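Local atomic coordinates of DNA replication and repair protein RecF (Caldanaerobacter subterraneus subsp. tengcongensis, PDB entry 5Z69), a protein that binds ATP and probably single-stranded DNA, acts as a recombination mediator in RecFOR DNA repair, and is probably needed for replication and the SOS response. Residues A49-S54 with F120-F125; G314-L319 with E341-F346. All blocks are in the same frame, centred on the assembly; numbering follows the deposited sequence.

Contact 1: residues A49-S54 with F120-F125; sequences AIRLLS and FLTVIF
R51, S54 and T122 meet in a short relay of hydrogen bonds between a helix and an edge strand. R51 NH1 donates to T122 OG1 at 2.8 Å. The bond is fairly straight, 159° at the hydrogen, and OG1 lies in the guanidinium plane. T122 OG1 in turn donates to S54 OG at 2.7 Å. S54 OG then donates to the backbone O of F120 at 2.6 Å, coming from above the carbonyl plane. Both hydroxyls are buried, and each is gripped by two bonds.

I124 CG2 lies over one face of the guanidinium, 3.6 Å from R51 NE. R51 CG is anti to the backbone N, and the bend at chi2 (66°) sets CD, which comes near T122 OG1. Replacing R51 with an alanine would probably leave T122 OG1 without its donor and open a gap beside I124 CG2.

The F120 ring packs against the same helix. Its CE2 is 3.8 Å from I50 CG2, and I50 O stands at the ring edge, near its plane. L53 CB approaches F120 CD2 at 3.8 Å. One water bridges the backbones, accepting from F120 N and lying within hydrogen-bonding distance of L53 O.

Further out, V77 touches L53 and V81 touches F120, both from strand 74-83. L320 of strand 318-321 touches I50, R51 and T122. The axes of helix 49-54 and strand 122-125 come within 8.9 Å, at 137° between their directions.

Helix 43-55 starts at K43 and S44, the last residues of the predicted ATP-binding loop. I124 lies about 9 Å from the bound ATP analogue, side chain to ligand. A helix after the Walker A loop, laid on the central sheet, is characteristic of P-loop NTPases, here in the RecF/RecN/SMC family.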
ATOM      1  N   ALA A  49     -17.862   4.319 -30.682  1.00 23.73           N
ATOM      2  CA  ALA A  49     -18.228   5.594 -31.298  1.00 28.37           C
ATOM      3  C   ALA A  49     -19.160   6.394 -30.382  1.00 31.47           C
ATOM      4  O   ALA A  49     -19.021   7.608 -30.239  1.00 22.56           O
ATOM      5  CB  ALA A  49     -18.875   5.361 -32.665  1.00 25.35           C
ATOM      6  N   ILE A  50     -20.110   5.720 -29.754  1.00 25.87           N
ATOM      7  CA  ILE A  50     -21.014   6.408 -28.836  1.00 32.13           C
ATOM      8  C   ILE A  50     -20.274   6.918 -27.601  1.00 27.76           C
ATOM      9  O   ILE A  50     -20.450   8.067 -27.209  1.00 22.63           O
ATOM     10  CB  ILE A  50     -22.166   5.501 -28.413  1.00 34.62           C
ATOM     11  CG1 ILE A  50     -22.981   5.146 -29.650  1.00 26.65           C
ATOM     12  CG2 ILE A  50     -23.039   6.212 -27.377  1.00 27.73           C
ATOM     13  CD1 ILE A  50     -23.847   3.924 -29.496  1.00 33.58           C
ATOM     14  N   ARG A  51     -19.423   6.083 -27.004  1.00 20.23           N
ATOM     15  CA  ARG A  51     -18.657   6.470 -25.816  1.00 25.77           C
ATOM     16  C   ARG A  51     -17.649   7.590 -26.097  1.00 28.36           C
ATOM     17  O   ARG A  51     -17.311   8.385 -25.207  1.00 22.18           O
ATOM     18  CB  ARG A  51     -17.945   5.239 -25.254  1.00 27.15           C
ATOM     19  CG  ARG A  51     -17.080   5.494 -24.028  1.00 33.00           C
ATOM     20  CD  ARG A  51     -17.875   5.912 -22.807  1.00 32.46           C
ATOM     21  NE  ARG A  51     -17.018   5.906 -21.619  1.00 34.60           N
ATOM     22  CZ  ARG A  51     -17.310   6.468 -20.450  1.00 35.58           C
ATOM     23  NH1 ARG A  51     -18.470   7.092 -20.264  1.00 32.59           N
ATOM     24  NH2 ARG A  51     -16.428   6.400 -19.455  1.00 34.51           N
ATOM     25  N   LEU A  52     -17.178   7.662 -27.339  1.00 26.50           N
ATOM     26  CA  LEU A  52     -16.302   8.749 -27.781  1.00 30.18           C
ATOM     27  C   LEU A  52     -16.909  10.141 -27.549  1.00 20.66           C
ATOM     28  O   LEU A  52     -16.203  11.103 -27.206  1.00 24.56           O
ATOM     29  CB  LEU A  52     -15.974   8.568 -29.272  1.00 26.39           C
ATOM     30  CG  LEU A  52     -15.188   9.683 -29.975  1.00 25.79           C
ATOM     31  CD1 LEU A  52     -13.698   9.518 -29.630  1.00 32.01           C
ATOM     32  CD2 LEU A  52     -15.416   9.651 -31.499  1.00 20.39           C
ATOM     33  N   LEU A  53     -18.221  10.252 -27.780  1.00 25.38           N
ATOM     34  CA  LEU A  53     -18.966  11.507 -27.599  1.00 24.52           C
ATOM     35  C   LEU A  53     -18.987  11.940 -26.128  1.00 25.79           C
ATOM     36  O   LEU A  53     -19.167  13.122 -25.839  1.00 23.85           O
ATOM     37  CB  LEU A  53     -20.419  11.385 -28.139  1.00 23.68           C
ATOM     38  CG  LEU A  53     -20.726  11.434 -29.649  1.00 37.55           C
ATOM     39  CD1 LEU A  53     -19.843  10.496 -30.265  1.00 27.55           C
ATOM     40  CD2 LEU A  53     -22.106  10.942 -29.973  1.00 38.30           C
ATOM     41  N   SER A  54     -18.777  10.998 -25.204  1.00 19.25           N
ATOM     42  CA  SER A  54     -18.714  11.314 -23.769  1.00 24.63           C
ATOM     43  C   SER A  54     -17.303  11.659 -23.306  1.00 35.15           C
ATOM     44  O   SER A  54     -17.093  12.599 -22.542  1.00 29.47           O
ATOM     45  CB  SER A  54     -19.210  10.137 -22.919  1.00 30.61           C
ATOM     46  OG  SER A  54     -20.592   9.911 -23.059  1.00 36.73           O
ATOM     47  N   PHE A 120     -22.379  14.913 -22.741  1.00 23.80           N
ATOM     48  CA  PHE A 120     -23.141  13.675 -22.953  1.00 22.52           C
ATOM     49  C   PHE A 120     -22.646  12.626 -21.970  1.00 27.47           C
ATOM     50  O   PHE A 120     -21.506  12.162 -22.082  1.00 23.00           O
ATOM     51  CB  PHE A 120     -22.971  13.182 -24.392  1.00 20.39           C
ATOM     52  CG  PHE A 120     -23.594  11.829 -24.676  1.00 25.22           C
ATOM     53  CD1 PHE A 120     -24.935  11.589 -24.407  1.00 25.26           C
ATOM     54  CD2 PHE A 120     -22.849  10.824 -25.282  1.00 21.38           C
ATOM     55  CE1 PHE A 120     -25.518  10.357 -24.696  1.00 32.48           C
ATOM     56  CE2 PHE A 120     -23.428   9.585 -25.587  1.00 28.53           C
ATOM     57  CZ  PHE A 120     -24.764   9.347 -25.270  1.00 25.88           C
ATOM     58  N   LEU A 121     -23.480  12.249 -21.002  1.00 26.06           N
ATOM     59  CA  LEU A 121     -23.034  11.278 -19.972  1.00 22.07           C
ATOM     60  C   LEU A 121     -23.432   9.850 -20.295  1.00 26.80           C
ATOM     61  O   LEU A 121     -24.600   9.557 -20.563  1.00 24.99           O
ATOM     62  CB  LEU A 121     -23.606  11.633 -18.595  1.00 21.53           C
ATOM     63  CG  LEU A 121     -23.250  13.032 -18.098  1.00 26.87           C
ATOM     64  CD1 LEU A 121     -24.046  13.410 -16.866  1.00 32.42           C
ATOM     65  CD2 LEU A 121     -21.758  13.023 -17.799  1.00 22.55           C
ATOM     66  N   THR A 122     -22.442   8.967 -20.249  1.00 24.50           N
ATOM     67  CA  THR A 122     -22.648   7.542 -20.411  1.00 24.65           C
ATOM     68  C   THR A 122     -21.944   6.801 -19.273  1.00 24.94           C
ATOM     69  O   THR A 122     -21.035   7.334 -18.651  1.00 25.66           O
ATOM     70  CB  THR A 122     -22.064   7.008 -21.750  1.00 23.79           C
ATOM     71  OG1 THR A 122     -20.732   7.502 -21.886  1.00 26.81           O
ATOM     72  CG2 THR A 122     -22.905   7.447 -22.971  1.00 24.59           C
ATOM     73  N   VAL A 123     -22.383   5.582 -18.998  1.00 27.11           N
ATOM     74  CA  VAL A 123     -21.591   4.634 -18.216  1.00 30.37           C
ATOM     75  C   VAL A 123     -21.504   3.372 -19.049  1.00 33.52           C
ATOM     76  O   VAL A 123     -22.523   2.896 -19.548  1.00 32.70           O
ATOM     77  CB  VAL A 123     -22.224   4.320 -16.849  1.00 31.19           C
ATOM     78  CG1 VAL A 123     -21.366   3.293 -16.071  1.00 29.96           C
ATOM     79  CG2 VAL A 123     -22.398   5.604 -16.064  1.00 30.20           C
ATOM     80  N   ILE A 124     -20.299   2.848 -19.225  1.00 26.31           N
ATOM     81  CA  ILE A 124     -20.131   1.682 -20.074  1.00 30.89           C
ATOM     82  C   ILE A 124     -19.705   0.502 -19.217  1.00 29.95           C
ATOM     83  O   ILE A 124     -18.780   0.611 -18.424  1.00 34.40           O
ATOM     84  CB  ILE A 124     -19.101   1.934 -21.210  1.00 32.29           C
ATOM     85  CG1 ILE A 124     -18.846   0.652 -21.998  1.00 30.15           C
ATOM     86  CG2 ILE A 124     -17.793   2.535 -20.667  1.00 28.11           C
ATOM     87  CD1 ILE A 124     -18.443   0.915 -23.443  1.00 38.77           C
ATOM     88  N   PHE A 125     -20.421  -0.606 -19.377  1.00 35.16           N
ATOM     89  CA  PHE A 125     -20.161  -1.842 -18.651  1.00 33.03           C
ATOM     90  C   PHE A 125     -19.581  -2.791 -19.667  1.00 37.42           C
ATOM     91  O   PHE A 125     -20.172  -2.994 -20.713  1.00 35.21           O
ATOM     92  CB  PHE A 125     -21.440  -2.442 -18.047  1.00 33.96           C
ATOM     93  CG  PHE A 125     -22.157  -1.546 -17.070  1.00 37.19           C
ATOM     94  CD1 PHE A 125     -22.928  -0.469 -17.513  1.00 31.63           C
ATOM     95  CD2 PHE A 125     -22.098  -1.806 -15.702  1.00 36.10           C
ATOM     96  CE1 PHE A 125     -23.607   0.342 -16.594  1.00 32.20           C
ATOM     97  CE2 PHE A 125     -22.769  -0.999 -14.786  1.00 34.69           C
ATOM     98  CZ  PHE A 125     -23.519   0.074 -15.232  1.00 40.90           C
TER
HETATM   99  O   HOH W   1     -19.573  14.670 -23.503  1.00 22.52           O

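Contact 2: residues G314-L319 with E341-F346; sequences GEKPVL and EGFQSF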
ATOM      1  N   GLY A 314     -26.976  15.266 -11.135  1.00 35.81           N
ATOM      2  CA  GLY A 314     -28.414  15.443 -11.300  1.00 33.44           C
ATOM      3  C   GLY A 314     -28.932  15.066 -12.684  1.00 36.37           C
ATOM      4  O   GLY A 314     -30.073  15.361 -13.033  1.00 37.43           O
ATOM      5  N   GLU A 315     -28.086  14.414 -13.484  1.00 30.95           N
ATOM      6  CA  GLU A 315     -28.495  13.896 -14.778  1.00 29.84           C
ATOM      7  C   GLU A 315     -28.621  12.379 -14.753  1.00 34.94           C
ATOM      8  O   GLU A 315     -27.934  11.692 -13.991  1.00 34.08           O
ATOM      9  CB  GLU A 315     -27.480  14.307 -15.867  1.00 37.44           C
ATOM     10  CG  GLU A 315     -27.233  15.806 -15.992  1.00 28.83           C
ATOM     11  CD  GLU A 315     -27.943  16.441 -17.195  1.00 32.42           C
ATOM     12  OE1 GLU A 315     -27.703  17.646 -17.439  1.00 30.89           O
ATOM     13  OE2 GLU A 315     -28.748  15.762 -17.893  1.00 28.29           O
ATOM     14  N   LYS A 316     -29.480  11.842 -15.605  1.00 30.02           N
ATOM     15  CA  LYS A 316     -29.508  10.395 -15.799  1.00 31.80           C
ATOM     16  C   LYS A 316     -28.796  10.026 -17.105  1.00 25.86           C
ATOM     17  O   LYS A 316     -29.213  10.460 -18.202  1.00 26.17           O
ATOM     18  CB  LYS A 316     -30.945   9.870 -15.811  1.00 30.78           C
ATOM     19  CG  LYS A 316     -31.059   8.361 -15.994  1.00 36.73           C
ATOM     20  CD  LYS A 316     -32.517   7.870 -15.928  1.00 38.63           C
ATOM     21  CE  LYS A 316     -33.099   7.973 -14.540  1.00 36.40           C
ATOM     22  NZ  LYS A 316     -32.435   6.999 -13.616  1.00 36.41           N
ATOM     23  N   PRO A 317     -27.726   9.230 -16.997  1.00 23.80           N
ATOM     24  CA  PRO A 317     -26.871   8.926 -18.151  1.00 26.55           C
ATOM     25  C   PRO A 317     -27.433   7.860 -19.055  1.00 33.98           C
ATOM     26  O   PRO A 317     -28.385   7.162 -18.693  1.00 29.69           O
ATOM     27  CB  PRO A 317     -25.585   8.414 -17.505  1.00 27.60           C
ATOM     28  CG  PRO A 317     -26.053   7.790 -16.239  1.00 26.45           C
ATOM     29  CD  PRO A 317     -27.156   8.687 -15.745  1.00 24.58           C
ATOM     30  N   VAL A 318     -26.833   7.745 -20.234  1.00 27.25           N
ATOM     31  CA  VAL A 318     -27.119   6.652 -21.136  1.00 22.16           C
ATOM     32  C   VAL A 318     -26.265   5.455 -20.725  1.00 27.64           C
ATOM     33  O   VAL A 318     -25.120   5.623 -20.333  1.00 29.26           O
ATOM     34  CB  VAL A 318     -26.837   7.051 -22.605  1.00 22.03           C
ATOM     35  CG1 VAL A 318     -26.872   5.819 -23.476  1.00 23.83           C
ATOM     36  CG2 VAL A 318     -27.876   8.128 -23.076  1.00 23.27           C
ATOM     37  N   LEU A 319     -26.810   4.250 -20.830  1.00 28.02           N
ATOM     38  CA  LEU A 319     -26.081   3.065 -20.406  1.00 28.34           C
ATOM     39  C   LEU A 319     -25.563   2.288 -21.625  1.00 29.94           C
ATOM     40  O   LEU A 319     -26.318   2.012 -22.563  1.00 30.00           O
ATOM     41  CB  LEU A 319     -26.986   2.191 -19.504  1.00 27.07           C
ATOM     42  CG  LEU A 319     -27.023   2.520 -18.006  1.00 37.11           C
ATOM     43  CD1 LEU A 319     -26.885   3.988 -17.699  1.00 44.65           C
ATOM     44  CD2 LEU A 319     -28.265   1.950 -17.331  1.00 37.38           C
ATOM     45  N   GLU A 341     -34.529   0.118 -16.468  1.00 47.89           N
ATOM     46  CA  GLU A 341     -35.869   0.603 -16.777  1.00 53.99           C
ATOM     47  C   GLU A 341     -35.941   2.024 -17.305  1.00 54.94           C
ATOM     48  O   GLU A 341     -36.278   2.234 -18.473  1.00 72.35           O
ATOM     49  CB  GLU A 341     -36.767   0.485 -15.547  1.00 61.52           C
ATOM     50  CG  GLU A 341     -37.729  -0.683 -15.623  1.00 68.91           C
ATOM     51  CD  GLU A 341     -38.778  -0.664 -14.517  1.00 80.50           C
ATOM     52  OE1 GLU A 341     -39.907  -1.135 -14.773  1.00 86.33           O
ATOM     53  OE2 GLU A 341     -38.478  -0.185 -13.400  1.00 80.48           O
ATOM     54  N   GLY A 342     -35.635   3.007 -16.473  1.00 46.92           N
ATOM     55  CA  GLY A 342     -35.813   4.380 -16.930  1.00 37.39           C
ATOM     56  C   GLY A 342     -34.649   4.966 -17.736  1.00 46.91           C
ATOM     57  O   GLY A 342     -34.586   6.177 -17.940  1.00 35.49           O
ATOM     58  N   PHE A 343     -33.725   4.120 -18.183  1.00 34.94           N
ATOM     59  CA  PHE A 343     -32.566   4.578 -18.983  1.00 32.50           C
ATOM     60  C   PHE A 343     -32.726   4.316 -20.479  1.00 36.70           C
ATOM     61  O   PHE A 343     -33.370   3.350 -20.882  1.00 38.43           O
ATOM     62  CB  PHE A 343     -31.263   3.875 -18.541  1.00 28.75           C
ATOM     63  CG  PHE A 343     -30.888   4.096 -17.109  1.00 31.71           C
ATOM     64  CD1 PHE A 343     -29.949   5.062 -16.764  1.00 33.41           C
ATOM     65  CD2 PHE A 343     -31.440   3.300 -16.102  1.00 36.13           C
ATOM     66  CE1 PHE A 343     -29.590   5.256 -15.456  1.00 37.21           C
ATOM     67  CE2 PHE A 343     -31.088   3.482 -14.789  1.00 32.36           C
ATOM     68  CZ  PHE A 343     -30.162   4.461 -14.449  1.00 36.19           C
ATOM     69  N   GLN A 344     -32.101   5.139 -21.316  1.00 34.24           N
ATOM     70  CA  GLN A 344     -31.790   4.648 -22.651  1.00 26.60           C
ATOM     71  C   GLN A 344     -30.555   3.749 -22.495  1.00 27.03           C
ATOM     72  O   GLN A 344     -29.598   4.130 -21.828  1.00 34.04           O
ATOM     73  CB  GLN A 344     -31.513   5.779 -23.647  1.00 27.32           C
ATOM     74  CG  GLN A 344     -31.254   5.269 -25.060  1.00 36.35           C
ATOM     75  CD  GLN A 344     -30.802   6.368 -26.017  1.00 23.67           C
ATOM     76  OE1 GLN A 344     -29.961   7.201 -25.670  1.00 24.95           O
ATOM     77  NE2 GLN A 344     -31.350   6.362 -27.225  1.00 24.71           N
ATOM     78  N   SER A 345     -30.588   2.548 -23.069  1.00 32.93           N
ATOM     79  CA  SER A 345     -29.420   1.670 -23.011  1.00 28.07           C
ATOM     80  C   SER A 345     -29.070   1.126 -24.383  1.00 27.62           C
ATOM     81  O   SER A 345     -29.912   1.048 -25.267  1.00 31.27           O
ATOM     82  CB  SER A 345     -29.647   0.495 -22.025  1.00 28.11           C
ATOM     83  OG  SER A 345     -30.811  -0.239 -22.384  1.00 35.78           O
ATOM     84  N   PHE A 346     -27.800   0.772 -24.546  1.00 35.24           N
ATOM     85  CA  PHE A 346     -27.308   0.161 -25.760  1.00 35.60           C
ATOM     86  C   PHE A 346     -26.694  -1.150 -25.347  1.00 36.45           C
ATOM     87  O   PHE A 346     -25.733  -1.173 -24.585  1.00 29.85           O
ATOM     88  CB  PHE A 346     -26.300   1.082 -26.479  1.00 34.00           C
ATOM     89  CG  PHE A 346     -26.938   2.325 -27.053  1.00 27.25           C
ATOM     90  CD1 PHE A 346     -27.339   2.362 -28.384  1.00 24.83           C
ATOM     91  CD2 PHE A 346     -27.162   3.442 -26.250  1.00 24.86           C
ATOM     92  CE1 PHE A 346     -27.960   3.503 -28.907  1.00 31.34           C
ATOM     93  CE2 PHE A 346     -27.796   4.584 -26.758  1.00 30.35           C
ATOM     94  CZ  PHE A 346     -28.199   4.613 -28.090  1.00 24.91           C
TER
HETATM   95  O   HOH W   2     -30.789   7.515 -20.143  1.00 27.63           O
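K316 and F343 are brought together by their torsions. K316 CG is anti to the backbone N (chi1 -179°), which puts it beside the F343 ring, 3.5 Å from F343 CE1. Bends at chi3 and chi4 then set CE and NZ. K316 NZ ends over one ring face, 4.0 Å from the F343 centroid, as a cation-pi contact. F343 CG is anti to its own carbonyl carbon (chi1 -60°). The two side chains cross at about a right angle. K316 CD lies over the same face as a CH-pi contact. NZ also forms a salt bridge with E310, so the ring is probably a second, weaker partner of the charge.

The opposite face of the ring takes L319 CD2, 3.6 Å from the F343 centroid. P317 O lies at the ring edge. The ring is thus held between the lysine and the leucine.

Beyond the ring the backbones pair as parallel strands. L319 N donates to Q344 O at 3.0 Å, almost straight at 174°. F346 N donates to L319 O at 2.8 Å, nearly along the C=O axis. Before the strands pair, a water links P317 O to Q344 N. V318 CG1 touches the edge of the F346 ring, 3.6 Å from CE2. Q344 OE1 lies 3.5 Å from V318 CG2 and accepts a hydrogen bond from L10 N.

Strands 318-321 and 345-349 are parallel neighbours in the mixed sheet, joined through helices 331-334 and 336-339 as a beta-alpha-beta crossover. Strand 122-125 flanks the first, and strand 32-36 the second. L306 and E310 of helix 291-313 pack on both P317 and F343.

After strands 9-16 and 24-27 of the antiparallel sheet, the chain passes along strand 32-36 and the ATP-binding loop into helix 43-55. More strands of that sheet follow, and contact 1 closes this long excursion when strand 122-125 returns to the helix. The chain then runs through long helices and a small antiparallel sheet to helix 291-313. Contact 2 closes a shorter loop, of 21 residues, between strands 318-321 and 345-349. The loops lie in series and neither nest nor cross. They meet in space, because strands 122-125 and 318-321 are neighbours: L121 O to V318 N (2.9 Å) is a probable hydrogen bond. Together they tie helix 43-55 to adjacent strands 122-125, 318-321 and 345-349 of the mixed sheet.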